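Local structure of pectate lyase (Paenibacillus sp. 0602, 5GT5) at residues L130-W138 and K148-L156; N170-K180 and S240-A251. The protein cleaves pectate by beta-elimination and probably pectins too, in an endo mode, probably with calcium as cofactor, as a secreted lyase of polysaccharide lyase family 1. The protein carries 1 engineered substitution. All coordinates share one frame; numbering follows the deposited sequence.

Interaction 1 of 2, residues L130-W138 and K148-L156; sequences LEFDELWEW and KNDWDYITL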
loop_
_atom_site.group_PDB
_atom_site.type_symbol
_atom_site.label_atom_id
_atom_site.label_comp_id
_atom_site.label_asym_id
_atom_site.label_seq_id
_atom_site.Cartn_x
_atom_site.Cartn_y
_atom_site.Cartn_z
ATOM N N LEU A 130 23.722 3.995 1.588
ATOM C CA LEU A 130 24.481 2.843 2.058
ATOM C C LEU A 130 25.136 2.140 0.891
ATOM O O LEU A 130 24.570 2.079 -0.225
ATOM C CB LEU A 130 23.581 1.865 2.778
ATOM C CG LEU A 130 23.033 2.445 4.066
ATOM C CD1 LEU A 130 21.863 1.605 4.494
ATOM C CD2 LEU A 130 24.135 2.401 5.117
ATOM N N GLU A 131 26.343 1.629 1.121
ATOM C CA GLU A 131 27.053 0.810 0.146
ATOM C C GLU A 131 27.037 -0.639 0.619
ATOM O O GLU A 131 27.208 -0.922 1.806
ATOM C CB GLU A 131 28.486 1.307 -0.071
ATOM C CG GLU A 131 29.276 0.387 -1.031
ATOM C CD GLU A 131 30.540 1.018 -1.561
ATOM O OE1 GLU A 131 30.914 2.134 -1.149
ATOM O OE2 GLU A 131 31.198 0.366 -2.401
ATOM N N PHE A 132 26.793 -1.547 -0.317
ATOM C CA PHE A 132 26.656 -2.959 -0.063
ATOM C C PHE A 132 27.785 -3.687 -0.777
ATOM O O PHE A 132 28.001 -3.493 -1.985
ATOM C CB PHE A 132 25.298 -3.438 -0.580
ATOM C CG PHE A 132 24.145 -2.802 0.129
ATOM C CD1 PHE A 132 23.667 -1.558 -0.254
ATOM C CD2 PHE A 132 23.552 -3.448 1.194
ATOM C CE1 PHE A 132 22.587 -0.959 0.466
ATOM C CE2 PHE A 132 22.477 -2.898 1.864
ATOM C CZ PHE A 132 22.007 -1.642 1.526
ATOM N N ASP A 133 28.529 -4.506 -0.029
ATOM C CA ASP A 133 29.738 -5.111 -0.592
ATOM C C ASP A 133 30.038 -6.454 0.055
ATOM O O ASP A 133 29.508 -6.777 1.141
ATOM C CB ASP A 133 30.956 -4.166 -0.430
ATOM C CG ASP A 133 32.071 -4.431 -1.433
ATOM O OD1 ASP A 133 31.945 -5.302 -2.317
ATOM O OD2 ASP A 133 33.115 -3.738 -1.300
ATOM N N GLU A 134 30.898 -7.223 -0.621
ATOM C CA GLU A 134 31.453 -8.484 -0.118
ATOM C C GLU A 134 30.388 -9.534 0.178
ATOM O O GLU A 134 30.241 -10.033 1.299
ATOM C CB GLU A 134 32.414 -8.220 1.065
ATOM C CG GLU A 134 33.539 -7.272 0.657
ATOM C CD GLU A 134 34.640 -7.090 1.706
ATOM O OE1 GLU A 134 34.633 -7.761 2.762
ATOM O OE2 GLU A 134 35.495 -6.218 1.442
ATOM N N LEU A 135 29.623 -9.815 -0.869
ATOM C CA LEU A 135 28.561 -10.817 -0.837
ATOM C C LEU A 135 28.605 -11.656 -2.120
ATOM O O LEU A 135 27.568 -12.177 -2.564
ATOM C CB LEU A 135 27.177 -10.164 -0.647
ATOM C CG LEU A 135 26.064 -11.107 -0.155
ATOM C CD1 LEU A 135 26.338 -11.623 1.262
ATOM C CD2 LEU A 135 24.728 -10.407 -0.176
ATOM N N TRP A 136 29.805 -11.815 -2.693
ATOM C CA TRP A 136 30.007 -12.673 -3.863
ATOM C C TRP A 136 31.122 -13.661 -3.569
ATOM O O TRP A 136 32.086 -13.316 -2.885
ATOM C CB TRP A 136 30.361 -11.846 -5.111
ATOM C CG TRP A 136 30.706 -12.694 -6.343
ATOM C CD1 TRP A 136 29.839 -13.143 -7.310
ATOM C CD2 TRP A 136 32.003 -13.194 -6.696
ATOM N NE1 TRP A 136 30.532 -13.883 -8.252
ATOM C CE2 TRP A 136 31.855 -13.932 -7.898
ATOM C CE3 TRP A 136 33.279 -13.084 -6.106
ATOM C CZ2 TRP A 136 32.938 -14.560 -8.515
ATOM C CZ3 TRP A 136 34.355 -13.694 -6.724
ATOM C CH2 TRP A 136 34.180 -14.434 -7.898
ATOM N N GLU A 137 31.003 -14.882 -4.090
ATOM C CA GLU A 137 32.118 -15.836 -4.152
ATOM C C GLU A 137 31.961 -16.654 -5.412
ATOM O O GLU A 137 30.909 -16.661 -6.023
ATOM C CB GLU A 137 32.189 -16.718 -2.900
ATOM C CG GLU A 137 31.041 -17.729 -2.800
ATOM C CD GLU A 137 31.245 -18.710 -1.664
ATOM O OE1 GLU A 137 32.163 -18.485 -0.827
ATOM O OE2 GLU A 137 30.487 -19.702 -1.611
ATOM N N TRP A 138 33.055 -17.292 -5.815
ATOM C CA TRP A 138 33.094 -18.148 -6.993
ATOM C C TRP A 138 32.197 -19.378 -6.820
ATOM O O TRP A 138 32.118 -19.968 -5.742
ATOM C CB TRP A 138 34.568 -18.534 -7.192
ATOM C CG TRP A 138 34.851 -19.532 -8.297
ATOM C CD1 TRP A 138 34.964 -20.888 -8.162
ATOM C CD2 TRP A 138 35.098 -19.240 -9.687
ATOM N NE1 TRP A 138 35.270 -21.458 -9.380
ATOM C CE2 TRP A 138 35.361 -20.472 -10.330
ATOM C CE3 TRP A 138 35.141 -18.061 -10.436
ATOM C CZ2 TRP A 138 35.634 -20.566 -11.700
ATOM C CZ3 TRP A 138 35.442 -18.139 -11.818
ATOM C CH2 TRP A 138 35.673 -19.394 -12.432
ATOM N N LYS A 148 23.271 -22.058 -5.839
ATOM C CA LYS A 148 23.291 -22.639 -4.504
ATOM C C LYS A 148 23.139 -21.620 -3.372
ATOM O O LYS A 148 22.208 -21.714 -2.563
ATOM C CB LYS A 148 24.552 -23.470 -4.263
ATOM C CG LYS A 148 24.477 -24.256 -2.958
ATOM C CD LYS A 148 25.653 -25.168 -2.784
ATOM C CE LYS A 148 25.447 -26.058 -1.567
ATOM N NZ LYS A 148 24.294 -26.982 -1.791
ATOM N N ASN A 149 24.038 -20.640 -3.316
ATOM C CA ASN A 149 24.116 -19.814 -2.104
ATOM C C ASN A 149 22.900 -18.924 -1.866
ATOM O O ASN A 149 22.529 -18.649 -0.710
ATOM C CB ASN A 149 25.359 -18.927 -2.130
ATOM C CG ASN A 149 26.646 -19.723 -2.051
ATOM O OD1 ASN A 149 26.669 -20.934 -2.355
ATOM N ND2 ASN A 149 27.724 -19.053 -1.644
ATOM N N ASP A 150 22.305 -18.447 -2.949
ATOM C CA ASP A 150 21.110 -17.592 -2.879
ATOM C C ASP A 150 21.367 -16.322 -2.079
ATOM O O ASP A 150 20.492 -15.859 -1.351
ATOM C CB ASP A 150 19.900 -18.357 -2.307
ATOM C CG ASP A 150 19.488 -19.547 -3.155
ATOM O OD1 ASP A 150 19.738 -19.568 -4.383
ATOM O OD2 ASP A 150 18.894 -20.480 -2.583
ATOM N N TRP A 151 22.578 -15.769 -2.172
ATOM C CA TRP A 151 22.878 -14.499 -1.516
ATOM C C TRP A 151 22.536 -13.312 -2.400
ATOM O O TRP A 151 23.087 -13.199 -3.512
ATOM C CB TRP A 151 24.372 -14.396 -1.196
ATOM C CG TRP A 151 25.005 -15.447 -0.317
ATOM C CD1 TRP A 151 24.397 -16.301 0.584
ATOM C CD2 TRP A 151 26.407 -15.718 -0.251
ATOM N NE1 TRP A 151 25.359 -17.082 1.209
ATOM C CE2 TRP A 151 26.588 -16.750 0.703
ATOM C CE3 TRP A 151 27.526 -15.200 -0.913
ATOM C CZ2 TRP A 151 27.856 -17.246 1.032
ATOM C CZ3 TRP A 151 28.778 -15.700 -0.600
ATOM C CH2 TRP A 151 28.930 -16.732 0.345
ATOM N N ASP A 152 21.646 -12.433 -1.937
ATOM C CA ASP A 152 21.234 -11.231 -2.661
ATOM C C ASP A 152 21.395 -10.069 -1.715
ATOM O O ASP A 152 21.178 -10.238 -0.510
ATOM C CB ASP A 152 19.751 -11.340 -3.056
ATOM C CG ASP A 152 19.398 -12.712 -3.593
ATOM O OD1 ASP A 152 19.628 -12.951 -4.775
ATOM O OD2 ASP A 152 18.873 -13.547 -2.823
ATOM N N TYR A 153 21.761 -8.875 -2.173
ATOM C CA TYR A 153 21.907 -7.789 -1.213
ATOM C C TYR A 153 20.577 -7.396 -0.566
ATOM O O TYR A 153 20.499 -7.243 0.637
ATOM C CB TYR A 153 22.557 -6.564 -1.843
ATOM C CG TYR A 153 24.028 -6.688 -2.048
ATOM C CD1 TYR A 153 24.884 -6.816 -0.941
ATOM C CD2 TYR A 153 24.582 -6.608 -3.309
ATOM C CE1 TYR A 153 26.252 -6.907 -1.131
ATOM C CE2 TYR A 153 25.957 -6.694 -3.502
ATOM C CZ TYR A 153 26.766 -6.826 -2.401
ATOM O OH TYR A 153 28.131 -6.934 -2.606
ATOM N N ILE A 154 19.549 -7.187 -1.376
ATOM C CA ILE A 154 18.228 -6.816 -0.834
ATOM C C ILE A 154 17.175 -7.606 -1.584
ATOM O O ILE A 154 17.182 -7.638 -2.831
ATOM C CB ILE A 154 17.929 -5.316 -0.990
ATOM C CG1 ILE A 154 18.978 -4.491 -0.245
ATOM C CG2 ILE A 154 16.525 -4.990 -0.465
ATOM C CD1 ILE A 154 18.812 -2.967 -0.435
ATOM N N THR A 155 16.279 -8.251 -0.839
ATOM C CA THR A 155 15.102 -8.941 -1.396
ATOM C C THR A 155 13.906 -8.333 -0.732
ATOM O O THR A 155 13.866 -8.179 0.508
ATOM C CB THR A 155 15.135 -10.439 -1.139
ATOM O OG1 THR A 155 16.341 -10.978 -1.718
ATOM C CG2 THR A 155 13.991 -11.137 -1.810
ATOM N N LEU A 156 12.922 -7.971 -1.538
ATOM C CA LEU A 156 11.673 -7.432 -1.024
ATOM C C LEU A 156 10.581 -8.473 -1.256
ATOM O O LEU A 156 10.397 -8.953 -2.375
ATOM C CB LEU A 156 11.321 -6.143 -1.747
ATOM C CG LEU A 156 12.467 -5.131 -1.885
ATOM C CD1 LEU A 156 11.989 -3.957 -2.720
ATOM C CD2 LEU A 156 12.928 -4.661 -0.517
#
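F132 and L135 close on the ring of Y153, which rises from 148-156 between them. CB of F132 stands over one face of that ring, 3.7 Å from its centroid and 22° off the normal, a CH-pi contact; the two rings themselves meet obliquely, with planes 59° apart. L135 runs antiparallel alongside the tyrosine side chain, its CB 3.4 Å from Y153 CE1. With CG anti to the backbone N (chi1 -161°), L135 also lays CG 3.8 Å from CB of W151. At the edge of the indole, near the ring plane, W151 CE3 lies 3.4 Å from L135 O. Beyond it, N149 ND2 donates to E137 OE2 at 2.8 Å, in the plane of its own amide but well above that of the carboxylate. This buried carboxylate is gripped by more than the asparagine, for the backbone N of L81 also donates to OE2 and those of T82 and H83 to OE1. The indole is pinned in turn by W151 NE1 bonding to N78 O. The segments run nearly antiparallel: 130-138 leaves strand 131-133 of the parallel beta-helix, between 111-113 and 168-169, while 148-156 leads into strand 154-157 on another face; helix 203-212 packs against W136 and E137.

Interaction 2 of 2, residues N170-K180 and S240-A251; sequences NKAYDGLVDSK and SGSQKKGHLVGA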
loop_
_atom_site.group_PDB
_atom_site.type_symbol
_atom_site.label_atom_id
_atom_site.label_comp_id
_atom_site.label_asym_id
_atom_site.label_seq_id
_atom_site.Cartn_x
_atom_site.Cartn_y
_atom_site.Cartn_z
ATOM N N ASN A 170 27.894 -3.637 -5.097
ATOM C CA ASN A 170 29.036 -4.267 -5.755
ATOM C C ASN A 170 28.643 -5.674 -6.205
ATOM O O ASN A 170 27.458 -5.944 -6.368
ATOM C CB ASN A 170 30.224 -4.273 -4.788
ATOM C CG ASN A 170 30.742 -2.880 -4.493
ATOM O OD1 ASN A 170 31.607 -2.363 -5.226
ATOM N ND2 ASN A 170 30.238 -2.261 -3.422
ATOM N N LYS A 171 29.583 -6.596 -6.346
ATOM C CA LYS A 171 29.237 -7.934 -6.823
ATOM C C LYS A 171 28.402 -8.682 -5.795
ATOM O O LYS A 171 28.630 -8.587 -4.579
ATOM C CB LYS A 171 30.516 -8.744 -7.082
ATOM C CG LYS A 171 31.308 -8.328 -8.307
ATOM C CD LYS A 171 30.968 -9.178 -9.482
ATOM C CE LYS A 171 31.536 -10.621 -9.342
ATOM N NZ LYS A 171 30.903 -11.344 -10.491
ATOM N N ALA A 172 27.436 -9.450 -6.281
ATOM C CA ALA A 172 26.705 -10.381 -5.441
ATOM C C ALA A 172 26.655 -11.735 -6.119
ATOM O O ALA A 172 26.603 -11.833 -7.345
ATOM C CB ALA A 172 25.263 -9.879 -5.175
ATOM N N TYR A 173 26.637 -12.774 -5.297
ATOM C CA TYR A 173 26.506 -14.133 -5.783
ATOM C C TYR A 173 25.282 -14.274 -6.676
ATOM O O TYR A 173 25.379 -14.818 -7.784
ATOM C CB TYR A 173 26.464 -15.097 -4.590
ATOM C CG TYR A 173 26.376 -16.566 -4.926
ATOM C CD1 TYR A 173 25.154 -17.128 -5.284
ATOM C CD2 TYR A 173 27.501 -17.393 -4.889
ATOM C CE1 TYR A 173 25.038 -18.475 -5.593
ATOM C CE2 TYR A 173 27.381 -18.772 -5.160
ATOM C CZ TYR A 173 26.154 -19.291 -5.536
ATOM O OH TYR A 173 26.004 -20.630 -5.802
ATOM N N ASP A 174 24.140 -13.798 -6.193
ATOM C CA ASP A 174 22.900 -13.833 -6.967
ATOM C C ASP A 174 22.486 -12.399 -7.298
ATOM O O ASP A 174 23.210 -11.690 -7.992
ATOM C CB ASP A 174 21.841 -14.620 -6.159
ATOM C CG ASP A 174 20.633 -15.058 -6.955
ATOM O OD1 ASP A 174 20.590 -14.887 -8.184
ATOM O OD2 ASP A 174 19.728 -15.660 -6.320
ATOM N N GLY A 175 21.350 -11.944 -6.804
ATOM C CA GLY A 175 20.838 -10.647 -7.232
ATOM C C GLY A 175 21.262 -9.454 -6.398
ATOM O O GLY A 175 21.739 -9.565 -5.256
ATOM N N LEU A 176 21.048 -8.281 -6.971
ATOM C CA LEU A 176 21.372 -7.032 -6.289
ATOM C C LEU A 176 20.168 -6.547 -5.505
ATOM O O LEU A 176 20.229 -6.487 -4.274
ATOM C CB LEU A 176 21.827 -5.990 -7.299
ATOM C CG LEU A 176 23.031 -6.416 -8.135
ATOM C CD1 LEU A 176 23.377 -5.308 -9.163
ATOM C CD2 LEU A 176 24.221 -6.729 -7.238
ATOM N N VAL A 177 19.086 -6.170 -6.183
ATOM C CA VAL A 177 17.838 -5.875 -5.475
ATOM C C VAL A 177 16.740 -6.603 -6.232
ATOM O O VAL A 177 16.505 -6.332 -7.419
ATOM C CB VAL A 177 17.485 -4.367 -5.388
ATOM C CG1 VAL A 177 16.184 -4.185 -4.604
ATOM C CG2 VAL A 177 18.628 -3.563 -4.725
ATOM N N ASP A 178 16.093 -7.560 -5.565
ATOM C CA ASP A 178 15.033 -8.388 -6.133
ATOM C C ASP A 178 13.740 -8.052 -5.452
ATOM O O ASP A 178 13.709 -7.684 -4.257
ATOM C CB ASP A 178 15.338 -9.849 -5.921
ATOM C CG ASP A 178 16.553 -10.325 -6.711
ATOM O OD1 ASP A 178 16.974 -9.658 -7.674
ATOM O OD2 ASP A 178 17.096 -11.407 -6.359
ATOM N N SER A 179 12.652 -8.175 -6.194
ATOM C CA SER A 179 11.340 -7.828 -5.664
ATOM C C SER A 179 10.402 -8.968 -5.985
ATOM O O SER A 179 10.265 -9.332 -7.165
ATOM C CB SER A 179 10.884 -6.507 -6.263
ATOM O OG SER A 179 9.706 -6.066 -5.610
ATOM N N LYS A 180 9.746 -9.533 -4.976
ATOM C CA LYS A 180 9.063 -10.803 -5.097
ATOM C C LYS A 180 7.721 -10.815 -4.354
ATOM O O LYS A 180 7.422 -9.933 -3.512
ATOM C CB LYS A 180 9.948 -11.914 -4.487
ATOM C CG LYS A 180 11.327 -12.106 -5.098
ATOM C CD LYS A 180 12.009 -13.260 -4.362
ATOM C CE LYS A 180 13.400 -13.537 -4.904
ATOM N NZ LYS A 180 14.015 -14.691 -4.165
ATOM N N SER A 240 35.136 -12.499 -14.652
ATOM C CA SER A 240 34.362 -12.573 -13.405
ATOM C C SER A 240 34.068 -11.205 -12.838
ATOM O O SER A 240 33.308 -11.120 -11.887
ATOM C CB SER A 240 35.115 -13.363 -12.333
ATOM O OG SER A 240 35.387 -14.683 -12.745
ATOM N N GLY A 241 34.644 -10.146 -13.391
ATOM C CA GLY A 241 34.464 -8.820 -12.816
ATOM C C GLY A 241 33.066 -8.278 -12.927
ATOM O O GLY A 241 32.590 -7.604 -12.010
ATOM N N SER A 242 32.400 -8.524 -14.042
ATOM C CA SER A 242 31.020 -8.041 -14.199
ATOM C C SER A 242 30.013 -8.810 -13.350
ATOM O O SER A 242 30.234 -9.962 -12.972
ATOM C CB SER A 242 30.606 -8.062 -15.676
ATOM O OG SER A 242 30.854 -9.314 -16.273
ATOM N N GLN A 243 28.931 -8.123 -12.999
ATOM C CA GLN A 243 27.897 -8.720 -12.138
ATOM C C GLN A 243 26.913 -9.505 -12.993
ATOM O O GLN A 243 26.418 -8.999 -13.992
ATOM C CB GLN A 243 27.182 -7.583 -11.395
ATOM C CG GLN A 243 25.883 -7.995 -10.695
ATOM C CD GLN A 243 26.097 -9.028 -9.608
ATOM O OE1 GLN A 243 27.240 -9.230 -9.146
ATOM N NE2 GLN A 243 25.018 -9.673 -9.173
ATOM N N LYS A 244 26.626 -10.749 -12.638
ATOM C CA LYS A 244 25.796 -11.606 -13.516
ATOM C C LYS A 244 24.328 -11.205 -13.531
ATOM O O LYS A 244 23.692 -11.222 -14.577
ATOM C CB LYS A 244 25.932 -13.071 -13.091
ATOM C CG LYS A 244 25.215 -14.094 -13.959
ATOM C CD LYS A 244 25.829 -14.136 -15.340
ATOM C CE LYS A 244 27.177 -14.848 -15.335
ATOM N NZ LYS A 244 27.747 -14.993 -16.718
ATOM N N LYS A 245 23.773 -10.840 -12.385
ATOM C CA LYS A 245 22.318 -10.590 -12.265
ATOM C C LYS A 245 22.019 -9.256 -11.590
ATOM O O LYS A 245 22.590 -8.947 -10.540
ATOM C CB LYS A 245 21.636 -11.712 -11.435
ATOM C CG LYS A 245 21.635 -13.087 -12.081
ATOM C CD LYS A 245 21.416 -14.164 -11.039
ATOM C CE LYS A 245 21.521 -15.565 -11.616
ATOM N NZ LYS A 245 21.825 -16.560 -10.542
ATOM N N GLY A 246 21.104 -8.474 -12.161
ATOM C CA GLY A 246 20.691 -7.215 -11.577
ATOM C C GLY A 246 19.466 -7.298 -10.679
ATOM O O GLY A 246 19.576 -7.565 -9.486
ATOM N N HIS A 247 18.286 -7.043 -11.250
ATOM C CA HIS A 247 17.013 -7.025 -10.536
ATOM C C HIS A 247 16.070 -8.131 -11.040
ATOM O O HIS A 247 15.666 -8.113 -12.208
ATOM C CB HIS A 247 16.267 -5.709 -10.819
ATOM C CG HIS A 247 16.987 -4.460 -10.391
ATOM N ND1 HIS A 247 17.371 -4.225 -9.100
ATOM C CD2 HIS A 247 17.300 -3.343 -11.100
ATOM C CE1 HIS A 247 17.955 -3.025 -9.027
ATOM N NE2 HIS A 247 17.920 -2.480 -10.226
ATOM N N LEU A 248 15.734 -9.083 -10.195
ATOM C CA LEU A 248 14.690 -10.072 -10.481
ATOM C C LEU A 248 13.397 -9.547 -9.901
ATOM O O LEU A 248 13.276 -9.413 -8.681
ATOM C CB LEU A 248 15.050 -11.422 -9.859
ATOM C CG LEU A 248 14.057 -12.548 -10.175
ATOM C CD1 LEU A 248 13.984 -12.847 -11.685
ATOM C CD2 LEU A 248 14.463 -13.785 -9.375
ATOM N N VAL A 249 12.457 -9.196 -10.771
ATOM C CA VAL A 249 11.168 -8.642 -10.334
ATOM C C VAL A 249 10.089 -9.658 -10.719
ATOM O O VAL A 249 9.609 -9.672 -11.862
ATOM C CB VAL A 249 10.907 -7.257 -10.955
ATOM C CG1 VAL A 249 9.640 -6.648 -10.379
ATOM C CG2 VAL A 249 12.117 -6.333 -10.707
ATOM N N GLY A 250 9.752 -10.536 -9.776
ATOM C CA GLY A 250 8.856 -11.661 -9.998
ATOM C C GLY A 250 9.702 -12.881 -10.204
ATOM O O GLY A 250 10.319 -13.066 -11.277
ATOM N N ALA A 251 9.753 -13.728 -9.190
ATOM C CA ALA A 251 10.708 -14.839 -9.222
ATOM C C ALA A 251 10.162 -16.173 -9.682
ATOM O O ALA A 251 10.927 -17.074 -9.966
ATOM C CB ALA A 251 11.366 -15.002 -7.871
HETATM O O HOH W 1 28.043 -11.666 -10.191
HETATM O O HOH W 2 24.778 -12.617 -10.105
#
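The backbones of 170-180 and 240-251 run alongside each other in parallel, with one beta bridge, S179 with V249, where S179 N donates to L248 O (2.8 Å) and G250 N to S179 O, and a further backbone bond from L176 N to G246 O. D178 adds a rung from its side chain: L248 N reaches OD1 at 2.9 Å, from above the carboxylate plane. H247 ND1 donates to V177 O at 2.8 Å, in the carbonyl plane and on a lone pair, while Y270 holds the other ring nitrogen. This is the stacking of successive turns along the axis of the right-handed parallel beta-helix of the pectate lyases, continued here into the loops beside the strands. There the Q243 side-chain amide pairs with the backbone of A172: OE1 accepts from A172 N (2.9 Å), and NE2 gives to A172 O and, almost straight at 171°, to K245 O. K171, bent at chi2 and chi3, curls its ammonium back to S240 O (2.8 Å) and S242 O (2.9 Å), where the chain comes off helix 233-241; a water links the same NZ to Q243 OE1 and K244 N. D174, a probable calcium ligand, has a second conformer, which makes its salt bridge to K245 NZ doubtful.

Interactions 1 and 2 lie with centres about 8 Å apart and follow one another along the chain. Strands 154-157 and 177-180 are neighbours in one sheet, where L156 O and K180 N are 2.7 Å apart, probably hydrogen-bonded. The tyrosine of interaction 1 reaches into interaction 2 as well, Y153 OH lying 2.6 Å from K171 O, another probable hydrogen bond. Between them they bring together the three likely calcium ligands: the side chain of D152 is about 3 Å from those of D174 and D178 at the nearest atoms. K245, beside D174, has its side chain about 4 Å from that of R276, the probable catalytic arginine.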